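Local atomic coordinates of endoglucanase A (Clostridium acetobutylicum, PDB entry 3IK2), a protein that probably hydrolyses internal beta-1,4-glucosidic bonds of cellulose and related glucans, as a family 44 glycoside hydrolase with a TIM-like barrel. Residues 129-141 with 145-158. Residues are numbered along the deposited sequence; the frame is centred on the assembly and turned at random.
Sequences KKVEFNKNGPLSL and TTDGSVYMDEFVNY. With CA (calcium ion), chain C; ACT (acetate ion), chain I.
Lys135 and Glu154 meet beside the first turn of helix 152-163 and illustrate how one carboxylate oxygen can tie a loop to a helix. Glu154 OE2 accepts Lys135 NZ at 2.6 Å, a salt bridge on its syn side, and Ser140 N at 2.9 Å on its anti side, the two donors reaching it from opposite faces of the carboxylate plane. The ammonium group is shared, since Lys135 NZ also gives a bond to Pro138 O in that carbonyl's plane. With CG anti to the backbone N (chi1 -160°) and an extended chain beyond, Lys135 runs across the Tyr151 ring on its way, CG lying over the centre of one face in a CH-pi contact, 3.7 Å from the centroid. Asp153 holds the start of the same loop: its OD2 takes Lys135 N at 2.9 Å in a nearly straight bond (171°).

Upstream, strand 149-151 pairs in parallel with strand 129-132, the middle strand of a small mixed sheet whose other neighbour, 108-110, is antiparallel. Val131 and Val150 share the face packed on Val109, and Met152 CG touches both Val131 CG1 and the edge of the Phe133 ring, which itself rests on helix 198-215.

Looser are Lys130 and Glu132, which form a salt bridge near Ser149 at the sheet's outer end, where water bonds Glu132 OE1. At the contact's exposed end, Leu141 packs on Tyr158 near an acetate, probably from crystallisation, held by Asn157 ND2.

Asp147 OD1 and Ser149 O bind calcium with Glu48 and Asp144, while Lys129 NZ reaches Asp147 O at 2.7 Å from above the carbonyl plane. The buried Glu154 charge, paired with lysine and a backbone N-H, is consistent with a carboxylate kept ionised; calcium probably fixes the turn into strand 149-151, while Glu154 and Asp153 hold the loop after strand 129-132 to the helix.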
# COMPACT_ATOMS: atom_id res chain seq x y z
N LYS A 129 -10.15 -25.39 10.77
CA LYS A 129 -9.19 -25.55 11.86
C LYS A 129 -9.18 -24.27 12.69
O LYS A 129 -9.27 -23.17 12.14
CB LYS A 129 -7.79 -25.84 11.30
CG LYS A 129 -7.68 -27.11 10.45
CD LYS A 129 -7.92 -28.42 11.25
CE LYS A 129 -7.85 -29.66 10.34
NZ LYS A 129 -8.07 -30.99 11.02
N LYS A 130 -9.11 -24.42 14.00
CA LYS A 130 -8.99 -23.29 14.93
C LYS A 130 -7.59 -22.65 14.87
O LYS A 130 -6.58 -23.36 15.02
CB LYS A 130 -9.14 -23.82 16.36
CG LYS A 130 -10.35 -23.46 17.12
CD LYS A 130 -10.45 -21.97 17.37
CE LYS A 130 -11.11 -21.63 18.71
NZ LYS A 130 -10.11 -20.94 19.59
N VAL A 131 -7.55 -21.32 14.75
CA VAL A 131 -6.33 -20.55 14.95
C VAL A 131 -6.08 -20.35 16.44
O VAL A 131 -6.98 -19.96 17.18
CB VAL A 131 -6.39 -19.11 14.24
CG1 VAL A 131 -5.13 -18.26 14.52
CG2 VAL A 131 -6.65 -19.23 12.75
N GLU A 132 -4.84 -20.62 16.86
CA GLU A 132 -4.31 -20.17 18.14
C GLU A 132 -3.05 -19.39 17.88
O GLU A 132 -2.30 -19.72 16.97
CB GLU A 132 -3.97 -21.35 19.05
CG GLU A 132 -5.10 -22.33 19.27
CD GLU A 132 -6.20 -21.79 20.16
OE1 GLU A 132 -7.31 -22.31 20.07
OE2 GLU A 132 -5.97 -20.83 20.94
N PHE A 133 -2.78 -18.37 18.69
CA PHE A 133 -1.55 -17.58 18.52
C PHE A 133 -0.25 -18.25 19.04
O PHE A 133 0.82 -18.17 18.40
CB PHE A 133 -1.74 -16.15 19.07
CG PHE A 133 -2.83 -15.37 18.35
CD1 PHE A 133 -3.05 -15.56 16.97
CD2 PHE A 133 -3.61 -14.45 19.03
CE1 PHE A 133 -4.05 -14.84 16.28
CE2 PHE A 133 -4.60 -13.73 18.37
CZ PHE A 133 -4.82 -13.92 16.98
N ASN A 134 -0.38 -18.94 20.16
CA ASN A 134 0.75 -19.58 20.84
C ASN A 134 0.54 -21.07 21.02
O ASN A 134 -0.51 -21.49 21.47
CB ASN A 134 0.96 -18.91 22.19
CG ASN A 134 1.39 -17.48 22.05
OD1 ASN A 134 2.55 -17.21 21.72
ND2 ASN A 134 0.45 -16.55 22.23
N LYS A 135 1.55 -21.85 20.67
CA LYS A 135 1.45 -23.32 20.73
C LYS A 135 1.59 -23.82 22.14
O LYS A 135 0.96 -24.81 22.51
CB LYS A 135 2.47 -24.00 19.82
CG LYS A 135 2.11 -25.45 19.47
CD LYS A 135 3.23 -26.11 18.66
CE LYS A 135 2.96 -27.58 18.40
NZ LYS A 135 3.97 -28.22 17.51
N ASN A 136 2.40 -23.13 22.94
CA ASN A 136 2.64 -23.53 24.34
C ASN A 136 3.22 -24.95 24.52
O ASN A 136 3.31 -25.45 25.64
CB ASN A 136 1.40 -23.32 25.25
CG ASN A 136 0.82 -21.91 25.14
OD1 ASN A 136 1.50 -20.93 25.48
ND2 ASN A 136 -0.42 -21.81 24.66
N GLY A 137 3.58 -25.58 23.40
CA GLY A 137 4.51 -26.70 23.35
C GLY A 137 5.60 -26.40 22.32
O GLY A 137 5.58 -25.34 21.67
N PRO A 138 6.60 -27.29 22.19
CA PRO A 138 7.66 -27.10 21.20
C PRO A 138 7.16 -26.98 19.76
O PRO A 138 6.20 -27.67 19.34
CB PRO A 138 8.57 -28.33 21.35
CG PRO A 138 7.97 -29.17 22.44
CD PRO A 138 6.80 -28.48 23.05
N LEU A 139 7.81 -26.06 19.05
CA LEU A 139 7.51 -25.74 17.66
C LEU A 139 8.12 -26.83 16.76
O LEU A 139 9.10 -27.49 17.13
CB LEU A 139 8.03 -24.34 17.35
CG LEU A 139 7.11 -23.10 17.60
CD1 LEU A 139 5.95 -23.30 18.60
CD2 LEU A 139 7.89 -21.80 17.87
N SER A 140 7.49 -27.07 15.61
CA SER A 140 7.95 -28.06 14.65
C SER A 140 7.94 -27.43 13.26
O SER A 140 7.07 -26.62 12.97
CB SER A 140 7.03 -29.28 14.67
OG SER A 140 7.46 -30.20 13.67
N LEU A 141 8.91 -27.81 12.42
CA LEU A 141 8.93 -27.43 11.00
C LEU A 141 8.01 -28.31 10.16
O LEU A 141 7.80 -28.06 8.98
CB LEU A 141 10.35 -27.45 10.42
CG LEU A 141 11.33 -26.52 11.16
CD1 LEU A 141 12.83 -26.76 10.75
CD2 LEU A 141 10.91 -25.04 11.01
N THR A 145 -1.02 -31.81 10.66
CA THR A 145 -2.16 -31.45 9.84
C THR A 145 -3.42 -32.24 10.24
O THR A 145 -4.52 -32.01 9.71
CB THR A 145 -1.81 -31.71 8.38
OG1 THR A 145 -1.37 -33.08 8.23
CG2 THR A 145 -0.66 -30.77 7.96
N THR A 146 -3.27 -33.14 11.20
CA THR A 146 -4.32 -34.07 11.57
C THR A 146 -5.14 -33.62 12.79
O THR A 146 -6.24 -34.11 13.02
CB THR A 146 -3.77 -35.54 11.74
OG1 THR A 146 -2.87 -35.62 12.85
CG2 THR A 146 -3.02 -36.00 10.49
N ASP A 147 -4.64 -32.65 13.56
CA ASP A 147 -5.40 -32.14 14.72
C ASP A 147 -6.30 -30.96 14.29
O ASP A 147 -6.35 -30.64 13.09
CB ASP A 147 -4.46 -31.80 15.90
CG ASP A 147 -3.51 -30.66 15.59
OD1 ASP A 147 -3.67 -30.01 14.53
OD2 ASP A 147 -2.61 -30.38 16.40
N GLY A 148 -6.96 -30.29 15.24
CA GLY A 148 -8.00 -29.32 14.92
C GLY A 148 -7.57 -27.85 14.95
O GLY A 148 -8.42 -26.94 14.88
N SER A 149 -6.27 -27.63 15.03
CA SER A 149 -5.70 -26.31 15.31
C SER A 149 -4.52 -25.99 14.44
O SER A 149 -3.85 -26.88 13.95
CB SER A 149 -5.26 -26.23 16.77
OG SER A 149 -6.38 -26.18 17.62
N VAL A 150 -4.27 -24.70 14.28
CA VAL A 150 -3.12 -24.19 13.53
C VAL A 150 -2.54 -23.08 14.44
O VAL A 150 -3.31 -22.35 15.07
CB VAL A 150 -3.63 -23.62 12.18
CG1 VAL A 150 -2.68 -22.63 11.64
CG2 VAL A 150 -3.95 -24.75 11.13
N TYR A 151 -1.21 -22.99 14.52
CA TYR A 151 -0.51 -22.09 15.46
C TYR A 151 0.30 -21.02 14.73
O TYR A 151 1.16 -21.35 13.91
CB TYR A 151 0.41 -22.91 16.41
CG TYR A 151 -0.40 -23.89 17.21
CD1 TYR A 151 -0.96 -23.51 18.44
CD2 TYR A 151 -0.68 -25.16 16.70
CE1 TYR A 151 -1.77 -24.40 19.16
CE2 TYR A 151 -1.48 -26.05 17.41
CZ TYR A 151 -2.02 -25.66 18.64
OH TYR A 151 -2.81 -26.53 19.35
N MET A 152 0.02 -19.75 15.01
CA MET A 152 0.73 -18.63 14.39
C MET A 152 2.21 -18.53 14.75
O MET A 152 3.02 -18.18 13.91
CB MET A 152 -0.02 -17.29 14.59
CG MET A 152 -1.38 -17.27 13.89
SD MET A 152 -1.25 -17.53 12.11
CE MET A 152 -1.90 -19.18 11.92
N ASP A 153 2.57 -18.85 15.99
CA ASP A 153 4.00 -18.80 16.34
C ASP A 153 4.81 -19.84 15.58
O ASP A 153 5.92 -19.58 15.15
CB ASP A 153 4.24 -18.94 17.85
CG ASP A 153 3.64 -20.20 18.46
OD1 ASP A 153 2.89 -20.98 17.83
OD2 ASP A 153 3.89 -20.39 19.64
N GLU A 154 4.21 -21.01 15.41
CA GLU A 154 4.84 -22.11 14.71
C GLU A 154 5.07 -21.74 13.23
O GLU A 154 6.10 -22.10 12.64
CB GLU A 154 3.98 -23.37 14.86
CG GLU A 154 4.62 -24.60 14.32
CD GLU A 154 3.94 -25.86 14.79
OE1 GLU A 154 2.75 -26.05 14.47
OE2 GLU A 154 4.60 -26.66 15.50
N PHE A 155 4.11 -20.99 12.67
CA PHE A 155 4.13 -20.49 11.29
C PHE A 155 5.28 -19.50 11.06
O PHE A 155 6.05 -19.63 10.10
CB PHE A 155 2.74 -19.86 11.01
CG PHE A 155 2.53 -19.34 9.58
CD1 PHE A 155 3.43 -19.63 8.54
CD2 PHE A 155 1.40 -18.57 9.29
CE1 PHE A 155 3.20 -19.12 7.21
CE2 PHE A 155 1.16 -18.07 7.99
CZ PHE A 155 2.08 -18.35 6.96
N VAL A 156 5.40 -18.49 11.94
CA VAL A 156 6.40 -17.45 11.77
C VAL A 156 7.76 -18.14 11.94
O VAL A 156 8.68 -17.92 11.15
CB VAL A 156 6.24 -16.31 12.82
CG1 VAL A 156 7.28 -15.23 12.62
CG2 VAL A 156 4.85 -15.68 12.73
N ASN A 157 7.84 -19.00 12.95
CA ASN A 157 9.05 -19.76 13.24
C ASN A 157 9.55 -20.55 12.01
O ASN A 157 10.73 -20.58 11.76
CB ASN A 157 8.84 -20.71 14.44
CG ASN A 157 10.12 -21.44 14.84
OD1 ASN A 157 11.01 -20.86 15.48
ND2 ASN A 157 10.23 -22.72 14.45
N TYR A 158 8.64 -21.16 11.26
CA TYR A 158 8.97 -21.87 10.03
C TYR A 158 9.60 -20.92 9.01
O TYR A 158 10.56 -21.26 8.34
CB TYR A 158 7.71 -22.53 9.43
CG TYR A 158 7.97 -23.25 8.11
CD1 TYR A 158 8.30 -24.61 8.09
CD2 TYR A 158 7.93 -22.57 6.90
CE1 TYR A 158 8.58 -25.26 6.91
CE2 TYR A 158 8.22 -23.20 5.71
CZ TYR A 158 8.54 -24.55 5.72
OH TYR A 158 8.80 -25.18 4.54
CA CA C . -2.55 -28.56 13.01
C ACT I . 12.69 -25.27 14.97
O ACT I . 12.83 -24.04 15.11
OXT ACT I . 11.62 -25.78 15.42
CH3 ACT I . 13.74 -26.09 14.29
O HOH W 1 -7.50 -32.91 9.12
O HOH W 2 -7.39 -24.75 19.32
O HOH W 3 -0.82 -26.67 22.04
O HOH W 4 7.84 -23.92 12.84
O HOH W 5 -4.58 -29.11 11.83
O HOH W 6 -1.17 -28.41 14.87